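Local coordinates for protein MucR Phosphodiesterase (Pseudomonas aeruginosa, PDB 5M1T) that belongs to the EAL-domain phosphodiesterase family and, in this crystal, holds two magnesium ions and the ligand C2E in a shared pocket, at residues 253-256 with 261-264; 249-254 with 265-270; 228-233 with 238-243. All coordinates share one frame; numbering follows the deposited sequence.

Interaction 1 (253-256 with 261-264). With C2E (9,9'-[(2R,3R,3aS,5S,7aR,9R,10R,10aS,12S,14aR)-3,5,10,12-tetrahydroxy-5,12-dioxidooctahydro-2H,7H-difuro[3,2-d:3',2'-j][1,3,7,9,2,8]tetraoxadiphosphacyclododecine-2,9-diyl]bis(2-amino-1,9-dihydro-6H-purin-6-one)), chain C.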
loop_
_atom_site.group_PDB
_atom_site.type_symbol
_atom_site.label_atom_id
_atom_site.label_comp_id
_atom_site.label_asym_id
_atom_site.label_seq_id
_atom_site.Cartn_x
_atom_site.Cartn_y
_atom_site.Cartn_z
ATOM N N PHE A 253 25.673 24.134 -15.377
ATOM C CA PHE A 253 26.414 23.127 -14.649
ATOM C C PHE A 253 25.740 21.759 -14.756
ATOM O O PHE A 253 26.362 20.728 -15.007
ATOM C CB PHE A 253 26.563 23.575 -13.176
ATOM C CG PHE A 253 26.942 22.485 -12.263
ATOM C CD1 PHE A 253 28.226 22.005 -12.251
ATOM C CD2 PHE A 253 25.995 21.893 -11.448
ATOM C CE1 PHE A 253 28.579 20.960 -11.409
ATOM C CE2 PHE A 253 26.340 20.853 -10.602
ATOM C CZ PHE A 253 27.634 20.396 -10.574
ATOM N N LEU A 254 24.431 21.754 -14.599
ATOM C CA LEU A 254 23.700 20.483 -14.655
ATOM C C LEU A 254 23.781 19.884 -16.034
ATOM O O LEU A 254 23.833 18.673 -16.194
ATOM C CB LEU A 254 22.252 20.708 -14.230
ATOM C CG LEU A 254 22.155 21.052 -12.747
ATOM C CD1 LEU A 254 20.811 21.673 -12.423
ATOM C CD2 LEU A 254 22.410 19.833 -11.870
ATOM N N THR A 255 23.784 20.750 -17.048
ATOM C CA THR A 255 23.891 20.282 -18.421
ATOM C C THR A 255 25.265 19.641 -18.664
ATOM O O THR A 255 25.368 18.530 -19.215
ATOM C CB THR A 255 23.568 21.423 -19.408
ATOM O OG1 THR A 255 22.168 21.766 -19.266
ATOM C CG2 THR A 255 23.834 21.007 -20.877
ATOM N N ARG A 256 26.315 20.325 -18.220
ATOM C CA ARG A 256 27.669 19.832 -18.384
ATOM C C ARG A 256 27.883 18.504 -17.673
ATOM O O ARG A 256 28.646 17.669 -18.153
ATOM C CB ARG A 256 28.700 20.868 -17.911
ATOM C CG ARG A 256 30.136 20.409 -18.117
ATOM C CD ARG A 256 31.159 21.518 -18.004
ATOM N NE ARG A 256 30.808 22.576 -17.048
ATOM C CZ ARG A 256 31.103 22.588 -15.749
ATOM N NH1 ARG A 256 31.718 21.567 -15.154
ATOM N NH2 ARG A 256 30.728 23.630 -15.019
ATOM N N SER A 261 17.351 15.658 -18.388
ATOM C CA SER A 261 16.299 16.643 -18.414
ATOM C C SER A 261 16.261 17.499 -17.155
ATOM O O SER A 261 16.800 17.128 -16.095
ATOM C CB SER A 261 14.949 15.965 -18.656
ATOM O OG SER A 261 14.691 14.944 -17.712
ATOM N N LEU A 262 15.675 18.687 -17.310
ATOM C CA LEU A 262 15.645 19.683 -16.258
ATOM C C LEU A 262 14.210 20.113 -16.009
ATOM O O LEU A 262 13.384 20.140 -16.932
ATOM C CB LEU A 262 16.465 20.921 -16.638
ATOM C CG LEU A 262 17.901 20.750 -17.161
ATOM C CD1 LEU A 262 18.493 22.125 -17.434
ATOM C CD2 LEU A 262 18.794 20.022 -16.177
ATOM N N GLN A 263 13.953 20.489 -14.764
ATOM C CA GLN A 263 12.671 21.032 -14.356
ATOM C C GLN A 263 12.938 22.161 -13.363
ATOM O O GLN A 263 13.820 22.060 -12.492
ATOM C CB GLN A 263 11.893 19.923 -13.707
ATOM C CG GLN A 263 10.478 20.208 -13.459
ATOM C CD GLN A 263 9.753 19.002 -12.904
ATOM O OE1 GLN A 263 10.103 17.845 -13.204
ATOM N NE2 GLN A 263 8.711 19.265 -12.114
ATOM N N GLY A 264 12.256 23.283 -13.543
ATOM C CA GLY A 264 12.471 24.385 -12.625
ATOM C C GLY A 264 11.879 25.671 -13.118
ATOM O O GLY A 264 11.514 25.787 -14.307
HETATM P P1 C2E C . 7.635 17.280 -5.740
HETATM O O2P C2E C . 7.133 15.973 -6.289
HETATM O O1P C2E C . 9.118 17.326 -5.437
HETATM O "O5'" C2E C . 7.258 18.410 -6.801
HETATM C "C5'" C2E C . 8.179 19.424 -7.138
HETATM C "C4'" C2E C . 7.988 20.646 -6.268
HETATM O "O4'" C2E C . 9.072 21.557 -6.526
HETATM C "C3'" C2E C . 6.711 21.400 -6.595
HETATM O "O3'" C2E C . 6.224 22.015 -5.403
HETATM C "C2'" C2E C . 7.158 22.480 -7.556
HETATM O "O2'" C2E C . 6.305 23.626 -7.556
HETATM C "C1'" C2E C . 8.519 22.803 -6.954
HETATM N N9 C2E C . 9.450 23.432 -7.890
HETATM C C8 C2E C . 9.651 23.106 -9.177
HETATM N N7 C2E C . 10.599 23.904 -9.715
HETATM C C5 C2E C . 11.018 24.741 -8.756
HETATM C C6 C2E C . 11.999 25.827 -8.658
HETATM O O6 C2E C . 12.691 26.137 -9.654
HETATM N N1 C2E C . 12.117 26.446 -7.473
HETATM C C2 C2E C . 11.369 26.108 -6.397
HETATM N N2 C2E C . 11.528 26.773 -5.230
HETATM N N3 C2E C . 10.462 25.115 -6.419
HETATM C C4 C2E C . 10.252 24.425 -7.556
HETATM P P11 C2E C . 4.670 21.911 -5.003
HETATM O O21 C2E C . 3.836 22.105 -6.259
HETATM O O11 C2E C . 4.361 22.975 -4.005
HETATM O O5A C2E C . 4.435 20.438 -4.428
HETATM C C5A C2E C . 5.169 20.030 -3.270
HETATM C C4A C2E C . 5.044 18.533 -3.090
HETATM O O4A C2E C . 3.678 18.152 -2.966
HETATM C C3A C2E C . 5.515 17.755 -4.291
HETATM O O3A C2E C . 6.925 17.619 -4.333
HETATM C C2A C2E C . 4.809 16.435 -4.124
HETATM O O2A C2E C . 5.471 15.605 -3.181
HETATM C C1A C2E C . 3.488 16.849 -3.527
HETATM N N91 C2E C . 2.426 16.854 -4.574
HETATM C C81 C2E C . 2.108 17.826 -5.454
HETATM N N71 C2E C . 1.050 17.453 -6.222
HETATM C C51 C2E C . 0.694 16.221 -5.818
HETATM C C61 C2E C . -0.327 15.228 -6.194
HETATM O O61 C2E C . -1.129 15.468 -7.122
HETATM N N11 C2E C . -0.354 14.066 -5.518
HETATM C C21 C2E C . 0.524 13.796 -4.527
HETATM N N21 C2E C . 0.451 12.617 -3.885
HETATM N N31 C2E C . 1.488 14.652 -4.127
HETATM C C41 C2E C . 1.606 15.841 -4.744
#
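L262 on strand 261-263 packs against L254 and T255 of helix 248-257. At the root, CB lies against L267, a residue of the loop that comes after the strand. CG hangs anti to the carbonyl carbon (chi1 -50°), which aims the fork at the helix and gives each methyl its own neighbour. One branch, CD2, comes up to L254 at its CB, 4.0 Å away. The other, CD1, approaches T255 at OG1, 4.1 Å apart, the two side chains crossing at about a right angle; CD1 also touches the methylene chain of Q251. The threonine hydroxyl is hydrogen-bonded to the backbone O of Q251, one turn back in the helix, so beside CD1 it is a neighbour in packing and not a polar partner.

This is the helix-to-strand layer of a beta-alpha-beta unit, strand 239-243, helix 248-257 and strand 261-263, in the barrel of the EAL domain. The next two residues border the site: Q263 NE2 is hydrogen-bonded to E65, a magnesium ligand, and G264, part of the pocket, brings its CA within 3.5 Å of C2E O6. The backbone angles of G264 would press a CB against the carbonyl O of Q263, so they suit glycine. With no hydrogen bond joining the two segments, helix and strand are held here by aliphatic packing, and the nearby hydroxyl is satisfied within its own helix.

Interaction 2 (249-254 with 265-270). With C2E (9,9'-[(2R,3R,3aS,5S,7aR,9R,10R,10aS,12S,14aR)-3,5,10,12-tetrahydroxy-5,12-dioxidooctahydro-2H,7H-difuro[3,2-d:3',2'-j][1,3,7,9,2,8]tetraoxadiphosphacyclododecine-2,9-diyl]bis(2-amino-1,9-dihydro-6H-purin-6-one)), chain C.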
loop_
_atom_site.group_PDB
_atom_site.type_symbol
_atom_site.label_atom_id
_atom_site.label_comp_id
_atom_site.label_asym_id
_atom_site.label_seq_id
_atom_site.Cartn_x
_atom_site.Cartn_y
_atom_site.Cartn_z
ATOM N N ALA A 249 23.353 29.515 -14.182
ATOM C CA ALA A 249 24.551 28.767 -13.810
ATOM C C ALA A 249 24.259 27.337 -13.370
ATOM O O ALA A 249 25.020 26.431 -13.690
ATOM C CB ALA A 249 25.345 29.526 -12.751
ATOM N N GLN A 250 23.161 27.122 -12.649
ATOM C CA GLN A 250 22.670 25.759 -12.369
ATOM C C GLN A 250 22.386 24.990 -13.663
ATOM O O GLN A 250 22.789 23.821 -13.825
ATOM C CB GLN A 250 21.395 25.801 -11.520
ATOM C CG GLN A 250 21.621 26.225 -10.067
ATOM C CD GLN A 250 20.322 26.662 -9.385
ATOM O OE1 GLN A 250 19.341 26.862 -10.057
ATOM N NE2 GLN A 250 20.313 26.764 -8.053
ATOM N N GLN A 251 21.673 25.638 -14.571
ATOM C CA GLN A 251 21.349 25.047 -15.867
ATOM C C GLN A 251 22.606 24.610 -16.589
ATOM O O GLN A 251 22.705 23.489 -17.041
ATOM C CB GLN A 251 20.598 26.072 -16.727
ATOM C CG GLN A 251 20.347 25.596 -18.139
ATOM C CD GLN A 251 19.562 26.574 -18.972
ATOM O OE1 GLN A 251 19.820 27.776 -18.941
ATOM N NE2 GLN A 251 18.614 26.055 -19.764
ATOM N N GLU A 252 23.568 25.508 -16.694
ATOM C CA GLU A 252 24.839 25.218 -17.378
ATOM C C GLU A 252 25.583 24.087 -16.695
ATOM O O GLU A 252 26.061 23.183 -17.354
ATOM C CB GLU A 252 25.731 26.462 -17.436
ATOM C CG GLU A 252 27.004 26.288 -18.265
ATOM C CD GLU A 252 28.163 25.601 -17.505
ATOM O OE1 GLU A 252 28.279 25.720 -16.258
ATOM O OE2 GLU A 252 29.005 24.923 -18.155
ATOM N N PHE A 253 25.673 24.134 -15.377
ATOM C CA PHE A 253 26.414 23.127 -14.649
ATOM C C PHE A 253 25.740 21.759 -14.756
ATOM O O PHE A 253 26.362 20.728 -15.007
ATOM C CB PHE A 253 26.563 23.575 -13.176
ATOM C CG PHE A 253 26.942 22.485 -12.263
ATOM C CD1 PHE A 253 28.226 22.005 -12.251
ATOM C CD2 PHE A 253 25.995 21.893 -11.448
ATOM C CE1 PHE A 253 28.579 20.960 -11.409
ATOM C CE2 PHE A 253 26.340 20.853 -10.602
ATOM C CZ PHE A 253 27.634 20.396 -10.574
ATOM N N LEU A 254 24.431 21.754 -14.599
ATOM C CA LEU A 254 23.700 20.483 -14.655
ATOM C C LEU A 254 23.781 19.884 -16.034
ATOM O O LEU A 254 23.833 18.673 -16.194
ATOM C CB LEU A 254 22.252 20.708 -14.230
ATOM C CG LEU A 254 22.155 21.052 -12.747
ATOM C CD1 LEU A 254 20.811 21.673 -12.423
ATOM C CD2 LEU A 254 22.410 19.833 -11.870
ATOM N N PHE A 265 11.796 26.639 -12.200
ATOM C CA PHE A 265 11.245 27.954 -12.499
ATOM C C PHE A 265 11.929 28.658 -13.687
ATOM O O PHE A 265 11.279 29.350 -14.435
ATOM C CB PHE A 265 11.304 28.863 -11.287
ATOM C CG PHE A 265 10.355 28.489 -10.195
ATOM C CD1 PHE A 265 9.495 27.414 -10.321
ATOM C CD2 PHE A 265 10.300 29.244 -9.046
ATOM C CE1 PHE A 265 8.613 27.101 -9.335
ATOM C CE2 PHE A 265 9.432 28.918 -8.046
ATOM C CZ PHE A 265 8.590 27.835 -8.200
ATOM N N LEU A 266 13.218 28.446 -13.862
ATOM C CA LEU A 266 13.961 29.053 -14.970
ATOM C C LEU A 266 13.401 28.581 -16.314
ATOM O O LEU A 266 13.337 29.346 -17.257
ATOM C CB LEU A 266 15.441 28.681 -14.887
ATOM C CG LEU A 266 16.318 29.374 -15.959
ATOM C CD1 LEU A 266 16.525 30.851 -15.606
ATOM C CD2 LEU A 266 17.666 28.683 -16.171
ATOM N N LEU A 267 13.024 27.313 -16.385
ATOM C CA LEU A 267 12.530 26.714 -17.608
ATOM C C LEU A 267 11.001 26.811 -17.777
ATOM O O LEU A 267 10.475 26.651 -18.886
ATOM C CB LEU A 267 12.943 25.247 -17.658
ATOM C CG LEU A 267 14.465 25.188 -17.539
ATOM C CD1 LEU A 267 14.920 23.912 -16.895
ATOM C CD2 LEU A 267 15.096 25.377 -18.907
ATOM N N GLY A 268 10.295 27.071 -16.688
ATOM C CA GLY A 268 8.854 27.223 -16.741
ATOM C C GLY A 268 8.207 26.816 -15.435
ATOM O O GLY A 268 8.399 25.704 -14.971
ATOM N N ARG A 269 7.453 27.729 -14.847
ATOM C CA ARG A 269 6.791 27.460 -13.584
ATOM C C ARG A 269 5.559 26.572 -13.817
ATOM O O ARG A 269 5.059 26.481 -14.956
ATOM C CB ARG A 269 6.350 28.770 -12.942
ATOM C CG ARG A 269 7.493 29.676 -12.546
ATOM C CD ARG A 269 7.027 30.900 -11.780
ATOM N NE ARG A 269 8.167 31.669 -11.251
ATOM C CZ ARG A 269 8.364 31.988 -9.968
ATOM N NH1 ARG A 269 7.501 31.641 -9.016
ATOM N NH2 ARG A 269 9.435 32.674 -9.627
ATOM N N PRO A 270 5.068 25.925 -12.742
ATOM C CA PRO A 270 3.790 25.226 -12.829
ATOM C C PRO A 270 2.724 26.199 -13.267
ATOM O O PRO A 270 2.686 27.307 -12.763
ATOM C CB PRO A 270 3.526 24.769 -11.378
ATOM C CG PRO A 270 4.903 24.746 -10.753
ATOM C CD PRO A 270 5.644 25.867 -11.390
HETATM P P1 C2E C . 7.635 17.280 -5.740
HETATM O O2P C2E C . 7.133 15.973 -6.289
HETATM O O1P C2E C . 9.118 17.326 -5.437
HETATM O "O5'" C2E C . 7.258 18.410 -6.801
HETATM C "C5'" C2E C . 8.179 19.424 -7.138
HETATM C "C4'" C2E C . 7.988 20.646 -6.268
HETATM O "O4'" C2E C . 9.072 21.557 -6.526
HETATM C "C3'" C2E C . 6.711 21.400 -6.595
HETATM O "O3'" C2E C . 6.224 22.015 -5.403
HETATM C "C2'" C2E C . 7.158 22.480 -7.556
HETATM O "O2'" C2E C . 6.305 23.626 -7.556
HETATM C "C1'" C2E C . 8.519 22.803 -6.954
HETATM N N9 C2E C . 9.450 23.432 -7.890
HETATM C C8 C2E C . 9.651 23.106 -9.177
HETATM N N7 C2E C . 10.599 23.904 -9.715
HETATM C C5 C2E C . 11.018 24.741 -8.756
HETATM C C6 C2E C . 11.999 25.827 -8.658
HETATM O O6 C2E C . 12.691 26.137 -9.654
HETATM N N1 C2E C . 12.117 26.446 -7.473
HETATM C C2 C2E C . 11.369 26.108 -6.397
HETATM N N2 C2E C . 11.528 26.773 -5.230
HETATM N N3 C2E C . 10.462 25.115 -6.419
HETATM C C4 C2E C . 10.252 24.425 -7.556
HETATM P P11 C2E C . 4.670 21.911 -5.003
HETATM O O21 C2E C . 3.836 22.105 -6.259
HETATM O O11 C2E C . 4.361 22.975 -4.005
HETATM O O5A C2E C . 4.435 20.438 -4.428
HETATM C C5A C2E C . 5.169 20.030 -3.270
HETATM C C4A C2E C . 5.044 18.533 -3.090
HETATM O O4A C2E C . 3.678 18.152 -2.966
HETATM C C3A C2E C . 5.515 17.755 -4.291
HETATM O O3A C2E C . 6.925 17.619 -4.333
HETATM C C2A C2E C . 4.809 16.435 -4.124
HETATM O O2A C2E C . 5.471 15.605 -3.181
HETATM C C1A C2E C . 3.488 16.849 -3.527
HETATM N N91 C2E C . 2.426 16.854 -4.574
HETATM C C81 C2E C . 2.108 17.826 -5.454
HETATM N N71 C2E C . 1.050 17.453 -6.222
HETATM C C51 C2E C . 0.694 16.221 -5.818
HETATM C C61 C2E C . -0.327 15.228 -6.194
HETATM O O61 C2E C . -1.129 15.468 -7.122
HETATM N N11 C2E C . -0.354 14.066 -5.518
HETATM C C21 C2E C . 0.524 13.796 -4.527
HETATM N N21 C2E C . 0.451 12.617 -3.885
HETATM N N31 C2E C . 1.488 14.652 -4.127
HETATM C C41 C2E C . 1.606 15.841 -4.744
#
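Q251 reaches out from helix 248-257 and sets its amide against two leucines, L266 and L267, of the turn that follows strand 261-263. Its CG is anti to the backbone N (chi1 174°) and the chain runs straight on, which carries the amide across to the turn. The two leucines meet different atoms of it. L266 crosses the glutamine at about a right angle and lays CD2 against OE1 at 3.6 Å, the same methyl also resting near CB and CD of Q251. L267 comes in at a slant, and its CD2 sits 3.7 Å from NE2 of Q251. Neither is a polar contact; the NE2 group is held by the backbone O of P57, which fixes how the amide is turned while one methyl lies by each of its polar atoms.

The turn belongs to the EAL domain, a variant of the TIM barrel, and it leaves the strand at the end of the barrel where the pocket for C2E lies. Here the orientation of F265 matters. Its backbone N donates to C2E O6 over 2.7 Å with a straight N-H...O angle of 180°, and its ring then lies nearly parallel to the purine base, C6 of the ligand standing 3.4 Å above the ring plane and displaced toward the rim. On the opposite face of the phenyl ring lies the guanidinium of R269, with F265 CD2 placed over its centre, so the ring is sandwiched between base and arginine. Further along, P270 touches the sugar, its CG lying 3.7 Å from C2E O2', and it also packs on H49 and L67 of the neighbouring strands. The backbone of L266 is hydrogen-bonded to V245, and G268 O accepts from Q51 NE2.

Interaction 3 (228-233 with 238-243). With MG (magnesium ion), chain E; C2E (9,9'-[(2R,3R,3aS,5S,7aR,9R,10R,10aS,12S,14aR)-3,5,10,12-tetrahydroxy-5,12-dioxidooctahydro-2H,7H-difuro[3,2-d:3',2'-j][1,3,7,9,2,8]tetraoxadiphosphacyclododecine-2,9-diyl]bis(2-amino-1,9-dihydro-6H-purin-6-one)), chain C.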
loop_
_atom_site.group_PDB
_atom_site.type_symbol
_atom_site.label_atom_id
_atom_site.label_comp_id
_atom_site.label_asym_id
_atom_site.label_seq_id
_atom_site.Cartn_x
_atom_site.Cartn_y
_atom_site.Cartn_z
ATOM N N ALA A 228 27.269 12.368 -8.130
ATOM C CA ALA A 228 27.106 10.955 -7.838
ATOM C C ALA A 228 25.738 10.441 -8.345
ATOM O O ALA A 228 25.661 9.350 -8.902
ATOM C CB ALA A 228 27.247 10.715 -6.359
ATOM N N ILE A 229 24.673 11.228 -8.153
ATOM C CA ILE A 229 23.330 10.810 -8.611
ATOM C C ILE A 229 23.323 10.635 -10.146
ATOM O O ILE A 229 22.842 9.629 -10.680
ATOM C CB ILE A 229 22.243 11.820 -8.158
ATOM C CG1 ILE A 229 22.093 11.751 -6.634
ATOM C CG2 ILE A 229 20.899 11.489 -8.808
ATOM C CD1 ILE A 229 21.284 12.842 -5.988
ATOM N N VAL A 230 23.908 11.610 -10.853
ATOM C CA VAL A 230 24.036 11.533 -12.297
ATOM C C VAL A 230 24.791 10.265 -12.673
ATOM O O VAL A 230 24.421 9.560 -13.582
ATOM C CB VAL A 230 24.732 12.786 -12.846
ATOM C CG1 VAL A 230 25.094 12.633 -14.321
ATOM C CG2 VAL A 230 23.841 13.996 -12.673
ATOM N N ALA A 231 25.835 9.948 -11.957
ATOM C CA ALA A 231 26.616 8.749 -12.269
ATOM C C ALA A 231 25.838 7.456 -11.975
ATOM O O ALA A 231 25.994 6.463 -12.663
ATOM C CB ALA A 231 27.928 8.783 -11.518
ATOM N N LEU A 232 25.007 7.462 -10.940
ATOM C CA LEU A 232 24.117 6.340 -10.712
ATOM C C LEU A 232 23.174 6.107 -11.907
ATOM O O LEU A 232 22.981 4.955 -12.344
ATOM C CB LEU A 232 23.304 6.543 -9.431
ATOM C CG LEU A 232 23.984 6.247 -8.088
ATOM C CD1 LEU A 232 22.922 6.296 -7.003
ATOM C CD2 LEU A 232 24.657 4.886 -8.095
ATOM N N GLY A 233 22.600 7.195 -12.429
ATOM C CA GLY A 233 21.792 7.118 -13.639
ATOM C C GLY A 233 22.554 6.490 -14.773
ATOM O O GLY A 233 22.061 5.563 -15.420
ATOM N N LEU A 238 19.402 4.773 -15.949
ATOM C CA LEU A 238 18.230 5.528 -15.615
ATOM C C LEU A 238 18.432 6.967 -16.099
ATOM O O LEU A 238 19.517 7.557 -15.914
ATOM C CB LEU A 238 18.007 5.498 -14.102
ATOM C CG LEU A 238 17.827 4.112 -13.511
ATOM C CD1 LEU A 238 17.971 4.150 -12.005
ATOM C CD2 LEU A 238 16.497 3.487 -13.914
ATOM N N LYS A 239 17.404 7.522 -16.728
ATOM C CA LYS A 239 17.421 8.930 -17.041
ATOM C C LYS A 239 17.482 9.727 -15.734
ATOM O O LYS A 239 16.848 9.349 -14.737
ATOM C CB LYS A 239 16.153 9.336 -17.815
ATOM C CG LYS A 239 15.976 8.687 -19.176
ATOM C CD LYS A 239 17.151 9.011 -20.075
ATOM C CE LYS A 239 16.836 8.824 -21.563
ATOM N NZ LYS A 239 18.136 8.763 -22.321
ATOM N N ILE A 240 18.211 10.837 -15.760
ATOM C CA ILE A 240 18.271 11.743 -14.618
ATOM C C ILE A 240 17.552 13.092 -14.883
ATOM O O ILE A 240 17.800 13.754 -15.895
ATOM C CB ILE A 240 19.738 12.023 -14.246
ATOM C CG1 ILE A 240 20.431 10.723 -13.884
ATOM C CG2 ILE A 240 19.832 12.985 -13.075
ATOM C CD1 ILE A 240 19.755 9.982 -12.753
ATOM N N VAL A 241 16.658 13.472 -13.974
ATOM C CA VAL A 241 15.995 14.752 -14.051
ATOM C C VAL A 241 16.524 15.619 -12.927
ATOM O O VAL A 241 16.490 15.214 -11.732
ATOM C CB VAL A 241 14.467 14.610 -13.880
ATOM C CG1 VAL A 241 13.781 15.957 -14.066
ATOM C CG2 VAL A 241 13.879 13.615 -14.859
ATOM N N ALA A 242 16.984 16.817 -13.271
ATOM C CA ALA A 242 17.333 17.780 -12.235
ATOM C C ALA A 242 16.129 18.656 -11.998
ATOM O O ALA A 242 15.564 19.200 -12.938
ATOM C CB ALA A 242 18.521 18.627 -12.618
ATOM N N GLU A 243 15.759 18.812 -10.743
ATOM C CA GLU A 243 14.548 19.537 -10.353
ATOM C C GLU A 243 14.931 20.769 -9.528
ATOM O O GLU A 243 15.901 20.747 -8.802
ATOM C CB GLU A 243 13.623 18.548 -9.615
ATOM C CG GLU A 243 12.610 19.130 -8.682
ATOM C CD GLU A 243 11.939 18.044 -7.841
ATOM O OE1 GLU A 243 12.204 17.982 -6.586
ATOM O OE2 GLU A 243 11.193 17.248 -8.460
HETATM MG MG MG E . 10.845 15.900 -6.371
HETATM P P1 C2E C . 7.635 17.280 -5.740
HETATM O O2P C2E C . 7.133 15.973 -6.289
HETATM O O1P C2E C . 9.118 17.326 -5.437
HETATM O "O5'" C2E C . 7.258 18.410 -6.801
HETATM C "C5'" C2E C . 8.179 19.424 -7.138
HETATM C "C4'" C2E C . 7.988 20.646 -6.268
HETATM O "O4'" C2E C . 9.072 21.557 -6.526
HETATM C "C3'" C2E C . 6.711 21.400 -6.595
HETATM O "O3'" C2E C . 6.224 22.015 -5.403
HETATM C "C2'" C2E C . 7.158 22.480 -7.556
HETATM O "O2'" C2E C . 6.305 23.626 -7.556
HETATM C "C1'" C2E C . 8.519 22.803 -6.954
HETATM N N9 C2E C . 9.450 23.432 -7.890
HETATM C C8 C2E C . 9.651 23.106 -9.177
HETATM N N7 C2E C . 10.599 23.904 -9.715
HETATM C C5 C2E C . 11.018 24.741 -8.756
HETATM C C6 C2E C . 11.999 25.827 -8.658
HETATM O O6 C2E C . 12.691 26.137 -9.654
HETATM N N1 C2E C . 12.117 26.446 -7.473
HETATM C C2 C2E C . 11.369 26.108 -6.397
HETATM N N2 C2E C . 11.528 26.773 -5.230
HETATM N N3 C2E C . 10.462 25.115 -6.419
HETATM C C4 C2E C . 10.252 24.425 -7.556
HETATM P P11 C2E C . 4.670 21.911 -5.003
HETATM O O21 C2E C . 3.836 22.105 -6.259
HETATM O O11 C2E C . 4.361 22.975 -4.005
HETATM O O5A C2E C . 4.435 20.438 -4.428
HETATM C C5A C2E C . 5.169 20.030 -3.270
HETATM C C4A C2E C . 5.044 18.533 -3.090
HETATM O O4A C2E C . 3.678 18.152 -2.966
HETATM C C3A C2E C . 5.515 17.755 -4.291
HETATM O O3A C2E C . 6.925 17.619 -4.333
HETATM C C2A C2E C . 4.809 16.435 -4.124
HETATM O O2A C2E C . 5.471 15.605 -3.181
HETATM C C1A C2E C . 3.488 16.849 -3.527
HETATM N N91 C2E C . 2.426 16.854 -4.574
HETATM C C81 C2E C . 2.108 17.826 -5.454
HETATM N N71 C2E C . 1.050 17.453 -6.222
HETATM C C51 C2E C . 0.694 16.221 -5.818
HETATM C C61 C2E C . -0.327 15.228 -6.194
HETATM O O61 C2E C . -1.129 15.468 -7.122
HETATM N N11 C2E C . -0.354 14.066 -5.518
HETATM C C21 C2E C . 0.524 13.796 -4.527
HETATM N N21 C2E C . 0.451 12.617 -3.885
HETATM N N31 C2E C . 1.488 14.652 -4.127
HETATM C C41 C2E C . 1.606 15.841 -4.744
HETATM O O HOH W 1 11.707 17.011 -4.661
#
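I240 on strand 239-243 plugs into the surface of helix 220-236 at I229, V230 and G233. Helix and strand are successive elements of the alpha/beta barrel of the EAL domain, the helix lying outside and the strand in the wall. The axes of these short helix and strand segments approach to 7.7 Å and run nearly antiparallel, at 152°, as expected for a helix that leads back into a parallel sheet.

The apolar contacts centre on I240. CG1, beside the backbone N, carries CD1 onto the helix, where it lies 3.6 Å from the CA of G233 and also touches the carbonyl O of I229. CG2, the other branch and anti to the backbone N, meets CG2 of V230 at 4.2 Å, the two side chains crossing at a slant. Packing this close at G233 relies on its having no side chain: a CB there would run into CG1 of I240. I208 of the adjoining strand touches both I229 and I240.

A single hydrogen bond joins the segments. L238 N donates to G233 O over 2.8 Å, nearly straight at 167°, with the donor moderately tilted from the carbonyl plane; it ties the last turn of the helix to the residue just before the strand.

Metal binding occupies the far end of the strand. The side chain of E243, with CG anti to the backbone N (chi1 157°) and extended beyond, presents both carboxylate oxygens to one magnesium ion, OE1 and OE2 each 2.5 Å from it. D186 and D187 also bind this ion, while C2E contributes O1P, 2.4 Å from magnesium, and a water oxygen stands 2.2 Å from the metal.

Interactions 1 and 3 are buried packing of outer helices on strands of the barrel wall, while interaction 2 lies at the surface, where a loop leaves the barrel. Interactions 1 and 2 share helix 248-257 and touch each other through L262, L267 and Q251. Interactions 1 and 3 meet in the sheet, since strands 261-263 and 239-243 are neighbours: Q263 and S261 probably bond to the backbone of A242. All three also reach C2E, by different means: a glycine CA in interaction 1, a backbone N-H and an aromatic face in interaction 2, and a carboxylate joined to it through magnesium in interaction 3. Only interaction 3 has a hydrogen bond between its own segments.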